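Local coordinates for protein MmeI (Methylophilus methylotrophus, PDB 5HR4) that probably methylates adenine at N6 in DNA with S-adenosyl-L-methionine, as part of a restriction-modification enzyme that binds DNA, at residues L186-V191 with E264-A269; V235-E240 with Y256-L261; F838-A843 with K867-L872; R844-N849 with P862-K867. One frame throughout, in Å; residues are numbered along the deposited sequence.

Contact 1: L186-V191 with E264-A269; sequences LELYLV and EPLPPA
A proline-rich, extended segment, 264-269, runs past helix 183-200 of the helicase spacer domain, and Leu266 fills the angle between two successive helix side chains, Leu188 and Tyr189. Leu266 has CG anti to its own carbonyl carbon (chi1 -81°), which carries CD1 up to the helix: it lies 3.9 Å from the backbone N of Tyr189 and 4.2 Å from Leu188 CG. The two leucine side chains cross obliquely. Tyr189 has CG anti to its backbone N, so its ring reaches out along the loop. Leu266 CD1 approaches this ring obliquely near its base, 4.2 Å from CD2, and Ala269 lies at the phenol end. Phe233 and Tyr181 add edge-to-face ring contacts to the same tyrosine. The loop is anchored by polar bonds outside the pair, Leu266 O to Asn230 ND2 and Pro267 O to Tyr181 OH. In the fully extended Glu264 side chain, OE1 is hydrogen-bonded to His184 NE2, and the same oxygen lies 3.7 Å from Leu188 CD2. At the far end of the segment, Ala269 CB meets Tyr189 CZ at 4.1 Å.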
loop_
_atom_site.group_PDB
_atom_site.type_symbol
_atom_site.label_atom_id
_atom_site.label_comp_id
_atom_site.label_asym_id
_atom_site.label_seq_id
_atom_site.Cartn_x
_atom_site.Cartn_y
_atom_site.Cartn_z
ATOM N N LEU A 186 13.337 16.541 20.819
ATOM C CA LEU A 186 13.185 15.108 21.052
ATOM C C LEU A 186 13.694 14.292 19.859
ATOM O O LEU A 186 14.559 13.425 20.013
ATOM C CB LEU A 186 11.723 14.786 21.364
ATOM C CG LEU A 186 11.430 13.302 21.553
ATOM C CD1 LEU A 186 12.123 12.761 22.795
ATOM C CD2 LEU A 186 9.941 13.064 21.608
ATOM N N GLU A 187 13.196 14.599 18.653
ATOM C CA GLU A 187 13.560 13.843 17.463
ATOM C C GLU A 187 15.065 13.834 17.240
ATOM O O GLU A 187 15.645 12.792 16.904
ATOM C CB GLU A 187 12.864 14.419 16.230
ATOM C CG GLU A 187 11.429 14.886 16.417
ATOM C CD GLU A 187 10.483 13.814 16.956
ATOM O OE1 GLU A 187 9.311 14.153 17.272
ATOM O OE2 GLU A 187 10.908 12.641 17.079
ATOM N N LEU A 188 15.718 14.989 17.398
ATOM C CA LEU A 188 17.152 15.047 17.147
ATOM C C LEU A 188 17.957 14.525 18.329
ATOM O O LEU A 188 19.041 13.958 18.129
ATOM C CB LEU A 188 17.556 16.473 16.791
ATOM C CG LEU A 188 19.009 16.948 16.645
ATOM C CD1 LEU A 188 19.851 16.050 15.766
ATOM C CD2 LEU A 188 18.966 18.328 16.058
ATOM N N TYR A 189 17.459 14.691 19.557
ATOM C CA TYR A 189 18.111 14.051 20.697
ATOM C C TYR A 189 18.254 12.558 20.453
ATOM O O TYR A 189 19.336 11.983 20.621
ATOM C CB TYR A 189 17.306 14.302 21.968
ATOM C CG TYR A 189 18.075 14.171 23.269
ATOM C CD1 TYR A 189 18.221 12.940 23.889
ATOM C CD2 TYR A 189 18.616 15.291 23.896
ATOM C CE1 TYR A 189 18.908 12.811 25.083
ATOM C CE2 TYR A 189 19.308 15.173 25.083
ATOM C CZ TYR A 189 19.460 13.931 25.678
ATOM O OH TYR A 189 20.146 13.811 26.881
ATOM N N LEU A 190 17.176 11.920 19.996
ATOM C CA LEU A 190 17.147 10.464 19.932
ATOM C C LEU A 190 18.011 9.959 18.784
ATOM O O LEU A 190 18.842 9.056 18.952
ATOM C CB LEU A 190 15.704 9.995 19.781
ATOM C CG LEU A 190 15.471 8.540 20.184
ATOM C CD1 LEU A 190 15.260 8.404 21.703
ATOM C CD2 LEU A 190 14.312 7.955 19.398
ATOM N N VAL A 191 17.845 10.558 17.611
ATOM C CA VAL A 191 18.692 10.237 16.473
ATOM C C VAL A 191 20.175 10.488 16.785
ATOM O O VAL A 191 21.048 9.761 16.303
ATOM C CB VAL A 191 18.176 11.040 15.264
ATOM C CG1 VAL A 191 19.215 12.037 14.754
ATOM C CG2 VAL A 191 17.637 10.108 14.169
ATOM N N GLU A 264 23.383 21.900 16.324
ATOM C CA GLU A 264 22.426 22.694 17.075
ATOM C C GLU A 264 22.521 22.387 18.562
ATOM O O GLU A 264 22.424 21.224 18.956
ATOM C CB GLU A 264 21.011 22.435 16.601
ATOM C CG GLU A 264 19.996 23.250 17.358
ATOM C CD GLU A 264 18.569 22.923 16.973
ATOM O OE1 GLU A 264 18.380 21.970 16.184
ATOM O OE2 GLU A 264 17.637 23.618 17.459
ATOM N N PRO A 265 22.696 23.392 19.415
ATOM C CA PRO A 265 22.576 23.147 20.855
ATOM C C PRO A 265 21.133 22.794 21.203
ATOM O O PRO A 265 20.184 23.301 20.596
ATOM C CB PRO A 265 23.007 24.486 21.474
ATOM C CG PRO A 265 22.543 25.489 20.470
ATOM C CD PRO A 265 22.822 24.834 19.119
ATOM N N LEU A 266 20.974 21.908 22.179
ATOM C CA LEU A 266 19.667 21.385 22.523
ATOM C C LEU A 266 19.435 21.590 24.007
ATOM O O LEU A 266 20.381 21.460 24.801
ATOM C CB LEU A 266 19.548 19.884 22.210
ATOM C CG LEU A 266 19.257 19.476 20.778
ATOM C CD1 LEU A 266 19.230 17.953 20.668
ATOM C CD2 LEU A 266 17.946 20.090 20.282
ATOM N N PRO A 267 18.202 21.885 24.414
ATOM C CA PRO A 267 17.891 21.923 25.837
ATOM C C PRO A 267 18.264 20.602 26.476
ATOM O O PRO A 267 18.146 19.547 25.832
ATOM C CB PRO A 267 16.370 22.153 25.868
ATOM C CG PRO A 267 15.885 21.755 24.525
ATOM C CD PRO A 267 17.002 22.042 23.575
ATOM N N PRO A 268 18.760 20.620 27.710
ATOM C CA PRO A 268 19.049 19.360 28.406
ATOM C C PRO A 268 17.768 18.673 28.855
ATOM O O PRO A 268 16.778 19.320 29.210
ATOM C CB PRO A 268 19.894 19.799 29.603
ATOM C CG PRO A 268 19.401 21.215 29.888
ATOM C CD PRO A 268 18.968 21.806 28.565
ATOM N N ALA A 269 17.790 17.346 28.819
ATOM C CA ALA A 269 16.644 16.522 29.177
ATOM C C ALA A 269 16.737 16.164 30.660
ATOM O O ALA A 269 17.443 16.827 31.428
ATOM C CB ALA A 269 16.598 15.265 28.294
#

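Contact 2: V235-E240 with Y256-L261; sequences VLNTPE and YINGKL
Leu236 O is gripped by two backbone N-H groups in succession, those of Ile257 and Asn258. The two bonds are similarly straight (156° and 158°) and differ in their place relative to the carbonyl plane: Ile257 N, 2.8 Å from Leu236 O, stands above it, whereas Asn258 N, 3.1 Å from the same oxygen, lies in it. The carbonyl belongs to a type I beta turn, Val235 to Thr238, at the end of helix 225-235, so the paired bonds tie this turn to the segment leading into helix 259-262. Both segments lie in the helicase spacer domain, where Tyr256 also touches Pro449 and Ile257 packs beside Leu450. A second, weak link joins the two asparagines: Asn258 ND2 meets Asn237 OD1 at 2.9 Å, with the amide planes 51° apart. Asn258 OD1 in turn receives a weak bond from Tyr256 OH within its own segment.

Tyr256, with CG anti to the backbone N, lies side by side with Pro239. Pro239 CB sits 4.2 Å from the ring centroid, almost on the normal, in a CH-pi contact, while Asn237 O lies at the ring edge, 3.2 Å from CE1. An alanine here would remove the ring and hydroxyl, and would probably weaken the join by taking away the face under Pro239 and the weak bond to Asn258 OD1. Leu236 and Ile257 also run alongside each other in the same direction, CD2 of Leu236 against CG1 of Ile257 at 3.8 Å. Main-chain bonds thus carry the polar part of the join, with the side-chain amides secondary, flanked by proline-aromatic and aliphatic packing.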
loop_
_atom_site.group_PDB
_atom_site.type_symbol
_atom_site.label_atom_id
_atom_site.label_comp_id
_atom_site.label_asym_id
_atom_site.label_seq_id
_atom_site.Cartn_x
_atom_site.Cartn_y
_atom_site.Cartn_z
ATOM N N VAL A 235 30.897 18.349 22.906
ATOM C CA VAL A 235 32.234 17.891 22.522
ATOM C C VAL A 235 32.226 17.351 21.101
ATOM O O VAL A 235 33.031 17.770 20.260
ATOM C CB VAL A 235 32.770 16.833 23.501
ATOM C CG1 VAL A 235 34.019 16.179 22.902
ATOM C CG2 VAL A 235 33.100 17.455 24.831
ATOM N N LEU A 236 31.324 16.405 20.808
ATOM C CA LEU A 236 31.239 15.813 19.471
ATOM C C LEU A 236 31.086 16.848 18.352
ATOM O O LEU A 236 31.183 16.469 17.172
ATOM C CB LEU A 236 30.072 14.835 19.409
ATOM C CG LEU A 236 30.131 13.615 20.328
ATOM C CD1 LEU A 236 28.771 12.940 20.357
ATOM C CD2 LEU A 236 31.205 12.632 19.853
ATOM N N ASN A 237 30.839 18.130 18.684
ATOM C CA ASN A 237 30.789 19.211 17.702
ATOM C C ASN A 237 32.011 20.114 17.764
ATOM O O ASN A 237 32.115 21.042 16.953
ATOM C CB ASN A 237 29.535 20.072 17.890
ATOM C CG ASN A 237 29.130 20.838 16.606
ATOM O OD1 ASN A 237 29.238 20.319 15.474
ATOM N ND2 ASN A 237 28.652 22.077 16.783
ATOM N N THR A 238 32.932 19.864 18.698
ATOM C CA THR A 238 34.071 20.736 18.942
ATOM C C THR A 238 35.328 20.082 18.404
ATOM O O THR A 238 35.748 19.048 18.942
ATOM C CB THR A 238 34.240 21.024 20.435
ATOM O OG1 THR A 238 33.098 21.739 20.928
ATOM C CG2 THR A 238 35.501 21.846 20.666
ATOM N N PRO A 239 35.971 20.640 17.382
ATOM C CA PRO A 239 37.270 20.106 16.952
ATOM C C PRO A 239 38.260 20.083 18.105
ATOM O O PRO A 239 38.138 20.829 19.077
ATOM C CB PRO A 239 37.711 21.070 15.846
ATOM C CG PRO A 239 36.850 22.269 16.007
ATOM C CD PRO A 239 35.573 21.834 16.624
ATOM N N GLU A 240 39.242 19.193 17.996
ATOM C CA GLU A 240 40.161 18.976 19.110
ATOM C C GLU A 240 40.972 20.224 19.426
ATOM O O GLU A 240 41.397 20.409 20.572
ATOM C CB GLU A 240 41.069 17.786 18.798
ATOM C CG GLU A 240 40.244 16.572 18.360
ATOM C CD GLU A 240 40.862 15.251 18.758
ATOM O OE1 GLU A 240 42.094 15.091 18.568
ATOM O OE2 GLU A 240 40.109 14.373 19.255
ATOM N N TYR A 256 35.789 14.365 17.231
ATOM C CA TYR A 256 34.976 15.406 16.609
ATOM C C TYR A 256 34.152 14.815 15.459
ATOM O O TYR A 256 34.692 14.117 14.586
ATOM C CB TYR A 256 35.903 16.533 16.133
ATOM C CG TYR A 256 35.313 17.562 15.188
ATOM C CD1 TYR A 256 34.298 18.429 15.597
ATOM C CD2 TYR A 256 35.806 17.699 13.888
ATOM C CE1 TYR A 256 33.768 19.384 14.719
ATOM C CE2 TYR A 256 35.285 18.646 13.008
ATOM C CZ TYR A 256 34.270 19.491 13.421
ATOM O OH TYR A 256 33.755 20.431 12.526
ATOM N N ILE A 257 32.836 15.073 15.462
ATOM C CA ILE A 257 31.922 14.482 14.483
ATOM C C ILE A 257 31.298 15.545 13.563
ATOM O O ILE A 257 31.279 15.385 12.337
ATOM C CB ILE A 257 30.831 13.644 15.186
ATOM C CG1 ILE A 257 31.476 12.586 16.075
ATOM C CG2 ILE A 257 29.939 12.966 14.172
ATOM C CD1 ILE A 257 31.969 11.390 15.270
ATOM N N ASN A 258 30.719 16.595 14.143
ATOM C CA ASN A 258 30.223 17.803 13.443
ATOM C C ASN A 258 29.069 17.423 12.529
ATOM O O ASN A 258 28.187 16.644 12.923
ATOM C CB ASN A 258 31.313 18.483 12.715
ATOM C CG ASN A 258 30.895 19.840 12.157
ATOM O OD1 ASN A 258 31.586 20.372 11.279
ATOM N ND2 ASN A 258 29.772 20.421 12.672
ATOM N N GLY A 259 29.025 17.975 11.314
ATOM C CA GLY A 259 27.897 17.674 10.455
ATOM C C GLY A 259 26.611 18.303 10.959
ATOM O O GLY A 259 26.514 18.611 12.148
ATOM N N LYS A 260 25.615 18.489 10.078
ATOM C CA LYS A 260 24.278 18.943 10.480
ATOM C C LYS A 260 23.722 18.196 11.694
ATOM O O LYS A 260 22.779 18.669 12.334
ATOM C CB LYS A 260 23.319 18.785 9.292
ATOM C CG LYS A 260 22.009 19.567 9.393
ATOM C CD LYS A 260 21.053 19.130 8.286
ATOM C CE LYS A 260 19.630 19.584 8.573
ATOM N NZ LYS A 260 18.645 19.040 7.594
ATOM N N LEU A 261 24.289 17.046 12.031
ATOM C CA LEU A 261 23.760 16.226 13.111
ATOM C C LEU A 261 24.102 16.784 14.475
ATOM O O LEU A 261 23.335 16.570 15.412
ATOM C CB LEU A 261 24.280 14.787 12.990
ATOM C CG LEU A 261 24.042 13.759 14.111
ATOM C CD1 LEU A 261 22.563 13.551 14.384
ATOM C CD2 LEU A 261 24.703 12.428 13.780
#

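Contact 3: F838-A843 with K867-L872; sequences FAILKA and KAHQKL
The imidazole of His869 offers one face to Ile840, whose CD1 stands over the centre of the ring, 3.7 Å from the centroid and only 8° off its normal, a CH-pi contact. Tyr856 and Phe759 also meet this ring, and the hydroxyl of Tyr856 is hydrogen-bonded to NE2. The setting is an antiparallel helix pair in the C-terminal domain region, helices 827-845 and 863-880, whose axes in the two segments run at 169° to each other and come within 8.4 Å.

Ala868, with its small side chain, lies at the closest point of the two backbones, its CA 5.0 Å from that of Ile840. Its CB points into the partner helix and reaches the backbone there, lying 3.5 Å from Ile840 N, with Ala839 CB and Ala843 CB beside it. Ile840 has CG1 anti to the carbonyl carbon and resting against Ala868 CB at 3.6 Å. With chi2 169° the chain continues along the face of the imidazole, placing CD1 over its centre, while CG1 lies 3.8 Å from His869 CD2 and CG2 lies 3.9 Å from His869 NE2. The isoleucine and histidine side chains cross at about a right angle.

An alanine in place of His869 removes the ring and NE2, and would probably loosen the packing of Ile840 and the tie to Tyr856. Helix 783-790 lies against the same region, Ser790 touching His869 and Leu872. Toward the C-terminal end of its segment, Leu872 CB also packs on the isoleucine tip, 3.9 Å from Ile840 CD1.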
loop_
_atom_site.group_PDB
_atom_site.type_symbol
_atom_site.label_atom_id
_atom_site.label_comp_id
_atom_site.label_asym_id
_atom_site.label_seq_id
_atom_site.Cartn_x
_atom_site.Cartn_y
_atom_site.Cartn_z
ATOM N N PHE A 838 -30.940 -23.731 -17.072
ATOM C CA PHE A 838 -31.666 -24.710 -16.276
ATOM C C PHE A 838 -30.798 -25.921 -15.960
ATOM O O PHE A 838 -30.965 -26.542 -14.901
ATOM C CB PHE A 838 -32.953 -25.128 -16.992
ATOM C CG PHE A 838 -34.056 -24.109 -16.899
ATOM C CD1 PHE A 838 -34.641 -23.813 -15.675
ATOM C CD2 PHE A 838 -34.513 -23.448 -18.036
ATOM C CE1 PHE A 838 -35.654 -22.875 -15.585
ATOM C CE2 PHE A 838 -35.532 -22.505 -17.952
ATOM C CZ PHE A 838 -36.100 -22.219 -16.727
ATOM N N ALA A 839 -29.852 -26.257 -16.847
ATOM C CA ALA A 839 -28.953 -27.372 -16.570
ATOM C C ALA A 839 -28.035 -27.057 -15.395
ATOM O O ALA A 839 -27.783 -27.927 -14.548
ATOM C CB ALA A 839 -28.140 -27.722 -17.817
ATOM N N ILE A 840 -27.534 -25.817 -15.321
ATOM C CA ILE A 840 -26.792 -25.380 -14.135
ATOM C C ILE A 840 -27.674 -25.473 -12.892
ATOM O O ILE A 840 -27.299 -26.098 -11.886
ATOM C CB ILE A 840 -26.244 -23.953 -14.326
ATOM C CG1 ILE A 840 -25.107 -23.940 -15.343
ATOM C CG2 ILE A 840 -25.743 -23.407 -13.014
ATOM C CD1 ILE A 840 -24.681 -22.556 -15.780
ATOM N N LEU A 841 -28.858 -24.855 -12.942
ATOM C CA LEU A 841 -29.739 -24.866 -11.776
ATOM C C LEU A 841 -29.988 -26.288 -11.284
ATOM O O LEU A 841 -29.801 -26.585 -10.095
ATOM C CB LEU A 841 -31.065 -24.174 -12.098
ATOM C CG LEU A 841 -31.103 -22.647 -12.057
ATOM C CD1 LEU A 841 -32.539 -22.202 -11.994
ATOM C CD2 LEU A 841 -30.291 -22.085 -10.888
ATOM N N LYS A 842 -30.392 -27.184 -12.195
ATOM C CA LYS A 842 -30.627 -28.573 -11.814
ATOM C C LYS A 842 -29.375 -29.187 -11.203
ATOM O O LYS A 842 -29.437 -29.816 -10.138
ATOM C CB LYS A 842 -31.095 -29.383 -13.024
ATOM N N ALA A 843 -28.222 -28.983 -11.855
ATOM C CA ALA A 843 -26.957 -29.521 -11.356
ATOM C C ALA A 843 -26.725 -29.135 -9.901
ATOM O O ALA A 843 -26.253 -29.955 -9.099
ATOM C CB ALA A 843 -25.807 -29.028 -12.238
ATOM N N LYS A 867 -19.894 -29.311 -16.022
ATOM C CA LYS A 867 -20.357 -29.602 -17.371
ATOM C C LYS A 867 -21.416 -28.599 -17.813
ATOM O O LYS A 867 -21.296 -27.988 -18.885
ATOM C CB LYS A 867 -20.880 -31.037 -17.444
ATOM N N ALA A 868 -22.449 -28.394 -16.983
ATOM C CA ALA A 868 -23.478 -27.409 -17.309
ATOM C C ALA A 868 -22.869 -26.034 -17.553
ATOM O O ALA A 868 -23.284 -25.319 -18.478
ATOM C CB ALA A 868 -24.527 -27.343 -16.196
ATOM N N HIS A 869 -21.871 -25.643 -16.755
ATOM C CA HIS A 869 -21.208 -24.377 -17.053
ATOM C C HIS A 869 -20.489 -24.448 -18.389
ATOM O O HIS A 869 -20.545 -23.497 -19.183
ATOM C CB HIS A 869 -20.246 -23.977 -15.932
ATOM C CG HIS A 869 -20.888 -23.156 -14.856
ATOM N ND1 HIS A 869 -20.813 -21.779 -14.822
ATOM C CD2 HIS A 869 -21.636 -23.517 -13.784
ATOM C CE1 HIS A 869 -21.475 -21.329 -13.770
ATOM N NE2 HIS A 869 -21.985 -22.363 -13.123
ATOM N N GLN A 870 -19.835 -25.582 -18.677
ATOM C CA GLN A 870 -19.228 -25.745 -19.993
ATOM C C GLN A 870 -20.287 -25.726 -21.085
ATOM O O GLN A 870 -20.065 -25.158 -22.163
ATOM C CB GLN A 870 -18.402 -27.027 -20.043
ATOM C CG GLN A 870 -16.992 -26.877 -19.467
ATOM C CD GLN A 870 -16.361 -28.214 -19.098
ATOM O OE1 GLN A 870 -16.875 -29.284 -19.457
ATOM N NE2 GLN A 870 -15.240 -28.160 -18.368
ATOM N N LYS A 871 -21.462 -26.309 -20.813
ATOM C CA LYS A 871 -22.573 -26.192 -21.752
ATOM C C LYS A 871 -22.955 -24.730 -21.960
ATOM O O LYS A 871 -23.160 -24.287 -23.100
ATOM C CB LYS A 871 -23.766 -27.009 -21.258
ATOM N N LEU A 872 -22.997 -23.952 -20.866
ATOM C CA LEU A 872 -23.414 -22.551 -20.928
ATOM C C LEU A 872 -22.422 -21.706 -21.704
ATOM O O LEU A 872 -22.818 -20.902 -22.557
ATOM C CB LEU A 872 -23.591 -22.001 -19.514
ATOM C CG LEU A 872 -24.200 -20.628 -19.200
ATOM C CD1 LEU A 872 -23.107 -19.688 -18.812
ATOM C CD2 LEU A 872 -25.053 -20.035 -20.332
#

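Contact 4: R844-N849 with P862-K867; sequences RSNYPN and PSELLK
At one end of the antiparallel helix pair 827-845 and 863-880 of the C-terminal domain, Glu864 in the first turn of the second helix reaches across to the C-terminal end of the first, where Asn846 is the first residue to leave helical geometry. Its CB points toward that end and comes within 4.2 Å of Tyr847 OH. CG is anti to the backbone N, and the extended chain (chi2 -160°) carries the carboxylate out to Asn846. There OE2 accepts a hydrogen bond of 2.8 Å from Asn846 ND2 through its syn lone pair, the donor's amide plane being nearly coplanar with the carboxylate, though the bond is bent (131°). The other oxygen, OE1, lies at the edge of the Tyr847 ring, 3.5 Å from CE1. A carboxylate this near the start of a helix would probably be favoured by the helix dipole.

One face of the ring is met by Pro862, the N-cap residue, whose CG makes a CH-pi contact 4.1 Å from the Tyr847 centroid, offset toward the rim. Leu855 of helix 852-856 touches both. Arg844 points its guanidinium elsewhere, to Tyr856 OH and Ile762 O, while its CG rests 4.2 Å from Leu865 CD1.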
loop_
_atom_site.group_PDB
_atom_site.type_symbol
_atom_site.label_atom_id
_atom_site.label_comp_id
_atom_site.label_asym_id
_atom_site.label_seq_id
_atom_site.Cartn_x
_atom_site.Cartn_y
_atom_site.Cartn_z
ATOM N N ARG A 844 -27.062 -27.886 -9.545
ATOM C CA ARG A 844 -26.965 -27.426 -8.161
ATOM C C ARG A 844 -27.920 -28.187 -7.252
ATOM O O ARG A 844 -27.526 -28.662 -6.179
ATOM C CB ARG A 844 -27.268 -25.931 -8.083
ATOM C CG ARG A 844 -26.152 -24.996 -8.510
ATOM C CD ARG A 844 -26.712 -23.590 -8.671
ATOM N NE ARG A 844 -25.697 -22.617 -9.049
ATOM C CZ ARG A 844 -25.889 -21.303 -9.002
ATOM N NH1 ARG A 844 -27.061 -20.820 -8.605
ATOM N NH2 ARG A 844 -24.913 -20.476 -9.357
ATOM N N SER A 845 -29.189 -28.298 -7.661
ATOM C CA SER A 845 -30.199 -28.949 -6.820
ATOM C C SER A 845 -29.773 -30.354 -6.390
ATOM O O SER A 845 -29.926 -30.719 -5.219
ATOM C CB SER A 845 -31.548 -28.994 -7.547
ATOM N N ASN A 846 -29.191 -31.144 -7.308
ATOM C CA ASN A 846 -28.800 -32.529 -7.020
ATOM C C ASN A 846 -27.777 -32.688 -5.897
ATOM O O ASN A 846 -27.195 -33.765 -5.743
ATOM C CB ASN A 846 -28.216 -33.206 -8.262
ATOM C CG ASN A 846 -29.243 -33.426 -9.352
ATOM O OD1 ASN A 846 -30.393 -33.797 -9.084
ATOM N ND2 ASN A 846 -28.833 -33.195 -10.596
ATOM N N TYR A 847 -27.528 -31.636 -5.120
ATOM C CA TYR A 847 -26.530 -31.668 -4.051
ATOM C C TYR A 847 -27.126 -30.888 -2.888
ATOM O O TYR A 847 -26.752 -29.739 -2.641
ATOM C CB TYR A 847 -25.186 -31.086 -4.493
ATOM C CG TYR A 847 -24.492 -31.925 -5.544
ATOM C CD1 TYR A 847 -24.795 -31.769 -6.900
ATOM C CD2 TYR A 847 -23.544 -32.889 -5.183
ATOM C CE1 TYR A 847 -24.174 -32.552 -7.869
ATOM C CE2 TYR A 847 -22.915 -33.676 -6.146
ATOM C CZ TYR A 847 -23.237 -33.504 -7.484
ATOM O OH TYR A 847 -22.624 -34.282 -8.435
ATOM N N PRO A 848 -28.082 -31.511 -2.197
ATOM C CA PRO A 848 -28.592 -30.934 -0.966
ATOM C C PRO A 848 -27.442 -30.695 0.008
ATOM O O PRO A 848 -26.338 -31.208 -0.155
ATOM C CB PRO A 848 -29.643 -31.853 -0.343
ATOM N N ASN A 849 -27.701 -29.880 1.014
ATOM C CA ASN A 849 -26.704 -29.550 2.036
ATOM C C ASN A 849 -25.282 -29.260 1.515
ATOM O O ASN A 849 -24.289 -29.454 2.233
ATOM C CB ASN A 849 -26.682 -30.656 3.106
ATOM C CG ASN A 849 -26.088 -31.935 2.625
ATOM O OD1 ASN A 849 -26.780 -32.789 2.078
ATOM N ND2 ASN A 849 -24.800 -32.108 2.866
ATOM N N PRO A 862 -18.541 -30.288 -8.091
ATOM C CA PRO A 862 -18.928 -31.539 -8.755
ATOM C C PRO A 862 -18.770 -31.422 -10.268
ATOM O O PRO A 862 -18.916 -30.341 -10.846
ATOM C CB PRO A 862 -20.397 -31.723 -8.342
ATOM C CG PRO A 862 -20.886 -30.328 -8.076
ATOM C CD PRO A 862 -19.694 -29.556 -7.530
ATOM N N SER A 863 -18.440 -32.550 -10.913
ATOM C CA SER A 863 -18.212 -32.493 -12.355
ATOM C C SER A 863 -19.515 -32.263 -13.111
ATOM O O SER A 863 -19.506 -31.737 -14.234
ATOM C CB SER A 863 -17.510 -33.765 -12.846
ATOM O OG SER A 863 -18.192 -34.939 -12.439
ATOM N N GLU A 864 -20.642 -32.642 -12.518
ATOM C CA GLU A 864 -21.916 -32.388 -13.177
ATOM C C GLU A 864 -22.193 -30.890 -13.293
ATOM O O GLU A 864 -22.797 -30.444 -14.278
ATOM C CB GLU A 864 -23.038 -33.107 -12.421
ATOM C CG GLU A 864 -24.398 -33.026 -13.079
ATOM C CD GLU A 864 -25.521 -33.302 -12.100
ATOM O OE1 GLU A 864 -25.230 -33.772 -10.972
ATOM O OE2 GLU A 864 -26.691 -33.026 -12.455
ATOM N N LEU A 865 -21.731 -30.092 -12.318
ATOM C CA LEU A 865 -21.913 -28.645 -12.408
ATOM C C LEU A 865 -20.953 -28.041 -13.419
ATOM O O LEU A 865 -21.352 -27.210 -14.248
ATOM C CB LEU A 865 -21.723 -27.995 -11.039
ATOM C CG LEU A 865 -22.071 -26.500 -10.961
ATOM C CD1 LEU A 865 -23.460 -26.203 -11.495
ATOM C CD2 LEU A 865 -21.928 -26.009 -9.533
ATOM N N LEU A 866 -19.687 -28.459 -13.375
ATOM C CA LEU A 866 -18.716 -27.976 -14.350
ATOM C C LEU A 866 -19.218 -28.181 -15.772
ATOM O O LEU A 866 -19.028 -27.317 -16.639
ATOM C CB LEU A 866 -17.382 -28.687 -14.150
ATOM C CG LEU A 866 -16.324 -28.223 -15.138
ATOM C CD1 LEU A 866 -16.160 -26.691 -15.085
ATOM C CD2 LEU A 866 -15.023 -28.939 -14.846
ATOM N N LYS A 867 -19.894 -29.311 -16.022
ATOM C CA LYS A 867 -20.357 -29.602 -17.371
ATOM C C LYS A 867 -21.416 -28.599 -17.813
ATOM O O LYS A 867 -21.296 -27.988 -18.885
ATOM C CB LYS A 867 -20.880 -31.037 -17.444
#

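The four contacts form two pairs at opposite sides of the chain's centre. Contacts 1 and 2, centred 15 Å apart, touch through Leu261, whose O lies 3.5 Å from Leu188 CD1 and whose CD1 lies 3.7 Å from Val191 CG1; contact 2 falls within the chain interval spanned by contact 1. Contact 4 lies at the end of the helix pair that forms contact 3; their centres are 9 Å apart, and Leu865 CD1 bridges them by packing on Ala843 CB. The pairs stand about 70 to 79 Å apart between centres. Calcium-binding Cys283 is about 12 Å from Tyr189 of contact 1, side chain to side chain; bound DNA comes nearest contact 4, at about 13 Å between nearest atoms.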